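PDB 4OIF: beta-galactosidase, which probably hydrolyses terminal non-reducing beta-D-galactose residues from beta-D-galactosides, as a zinc-containing member of glycoside hydrolase family 42. Local coordinates for residues A[121-126]-A[163-168]. Numbering follows the deposited sequence.
Sequences NHCFTS and CHCNLC. With ZN (zinc ion), chain D.
A four-cysteine zinc site joins the loop 121-126, which leads into helix 127-144, to the turn that opens helix 166-179. Cys123 is the ligand contributed by loop 121-126, SG to ZN 2.5 Å; Cys163, Cys165 and Cys168 supply the other three, the shortest bond being Cys168 SG to ZN at 2.2 Å. With SG anti to its own backbone N (chi1 163°), Cys123 also takes an N-H from Ser126, N to SG 3.2 Å, and a weak one from Thr125, so backbone dipoles would probably temper the charge on this thiolate. Cys165 is both ligand and N-cap: its SG accepts from Cys168 N, tying the first turn of the helix to the metal. Such a Cys4 centre, with a CxxC pair at Cys165 and Cys168, is consistent with a structural zinc site on the TIM-barrel domain of this enzyme, away from the predicted catalytic residues. Phe124 brings CE1 obliquely to within 3.3 Å of Cys168 SG, a sulfur-aromatic contact, while the ring also packs on helix 218-246 at Val228 and Thr232. An alanine at Phe124 would probably loosen the packing beside the Cys168 thiolate and weaken the link to that helix. Thr125 sets OG1 3.2 Å from Cys168 SG, although this hydroxyl is hydrogen-bonded to Gln231; the Thr125 and Leu167 side chains cross obliquely, Thr125 CG2 lying 3.8 Å from Leu167 CB.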
# COMPACT_ATOMS: atom_id res chain seq x y z
N ASN A 121 -4.75 -1.95 -25.03
CA ASN A 121 -5.12 -3.07 -24.18
C ASN A 121 -6.01 -4.11 -24.87
O ASN A 121 -6.99 -4.61 -24.30
CB ASN A 121 -5.79 -2.53 -22.92
CG ASN A 121 -6.93 -1.59 -23.23
OD1 ASN A 121 -7.36 -1.46 -24.38
ND2 ASN A 121 -7.46 -0.93 -22.19
N HIS A 122 -5.65 -4.44 -26.09
CA HIS A 122 -6.30 -5.50 -26.85
C HIS A 122 -5.70 -6.87 -26.54
O HIS A 122 -4.53 -6.98 -26.19
CB HIS A 122 -6.15 -5.23 -28.33
CG HIS A 122 -4.73 -5.22 -28.78
ND1 HIS A 122 -3.89 -4.14 -28.57
CD2 HIS A 122 -3.99 -6.15 -29.42
CE1 HIS A 122 -2.70 -4.41 -29.07
NE2 HIS A 122 -2.73 -5.62 -29.60
N CYS A 123 -6.51 -7.91 -26.68
CA CYS A 123 -6.01 -9.28 -26.68
C CYS A 123 -5.08 -9.47 -27.88
O CYS A 123 -5.48 -9.25 -29.02
CB CYS A 123 -7.20 -10.27 -26.73
SG CYS A 123 -6.79 -11.99 -27.22
N PHE A 124 -3.83 -9.88 -27.65
CA PHE A 124 -2.91 -9.96 -28.77
C PHE A 124 -3.07 -11.28 -29.58
O PHE A 124 -2.39 -11.47 -30.60
CB PHE A 124 -1.44 -9.83 -28.30
CG PHE A 124 -1.07 -10.66 -27.09
CD1 PHE A 124 -1.43 -11.98 -27.01
CD2 PHE A 124 -0.18 -10.15 -26.13
CE1 PHE A 124 -1.05 -12.76 -25.95
CE2 PHE A 124 0.22 -10.91 -25.04
CZ PHE A 124 -0.22 -12.26 -24.96
N THR A 125 -3.98 -12.17 -29.16
CA THR A 125 -4.18 -13.43 -29.88
C THR A 125 -5.40 -13.38 -30.81
O THR A 125 -5.39 -13.95 -31.89
CB THR A 125 -4.33 -14.64 -28.91
OG1 THR A 125 -3.08 -14.90 -28.25
CG2 THR A 125 -4.73 -15.90 -29.67
N SER A 126 -6.45 -12.67 -30.37
CA SER A 126 -7.72 -12.58 -31.12
C SER A 126 -7.57 -12.48 -32.65
O SER A 126 -6.89 -11.58 -33.16
CB SER A 126 -8.52 -11.38 -30.62
OG SER A 126 -9.49 -10.97 -31.57
N CYS A 163 -2.37 -10.69 -22.14
CA CYS A 163 -3.72 -11.22 -22.03
C CYS A 163 -3.65 -12.70 -21.67
O CYS A 163 -2.75 -13.42 -22.13
CB CYS A 163 -4.50 -11.01 -23.33
SG CYS A 163 -6.20 -11.59 -23.23
N HIS A 164 -4.59 -13.14 -20.84
CA HIS A 164 -4.59 -14.48 -20.28
C HIS A 164 -5.86 -15.26 -20.62
O HIS A 164 -6.16 -16.26 -19.98
CB HIS A 164 -4.46 -14.42 -18.76
CG HIS A 164 -3.20 -13.76 -18.29
ND1 HIS A 164 -2.11 -14.48 -17.84
CD2 HIS A 164 -2.87 -12.46 -18.17
CE1 HIS A 164 -1.16 -13.65 -17.48
NE2 HIS A 164 -1.59 -12.41 -17.67
N CYS A 165 -6.61 -14.78 -21.61
CA CYS A 165 -7.83 -15.46 -22.03
C CYS A 165 -7.51 -16.85 -22.57
O CYS A 165 -6.34 -17.20 -22.74
CB CYS A 165 -8.57 -14.63 -23.08
SG CYS A 165 -7.87 -14.65 -24.71
N ASN A 166 -8.55 -17.63 -22.87
CA ASN A 166 -8.32 -19.01 -23.27
C ASN A 166 -7.66 -19.10 -24.65
O ASN A 166 -6.92 -20.07 -24.92
CB ASN A 166 -9.63 -19.80 -23.22
CG ASN A 166 -10.13 -20.02 -21.79
OD1 ASN A 166 -9.34 -20.09 -20.84
ND2 ASN A 166 -11.45 -20.14 -21.64
N LEU A 167 -7.87 -18.09 -25.49
CA LEU A 167 -7.20 -18.00 -26.78
C LEU A 167 -5.70 -17.91 -26.58
O LEU A 167 -4.90 -18.64 -27.19
CB LEU A 167 -7.72 -16.79 -27.55
CG LEU A 167 -9.20 -16.84 -27.92
CD1 LEU A 167 -9.53 -15.77 -28.94
CD2 LEU A 167 -9.57 -18.21 -28.45
N CYS A 168 -5.32 -17.00 -25.69
CA CYS A 168 -3.94 -16.80 -25.31
C CYS A 168 -3.34 -18.00 -24.58
O CYS A 168 -2.14 -18.27 -24.72
CB CYS A 168 -3.82 -15.52 -24.46
SG CYS A 168 -4.10 -13.97 -25.41
ZN ZN D . -6.12 -13.09 -25.14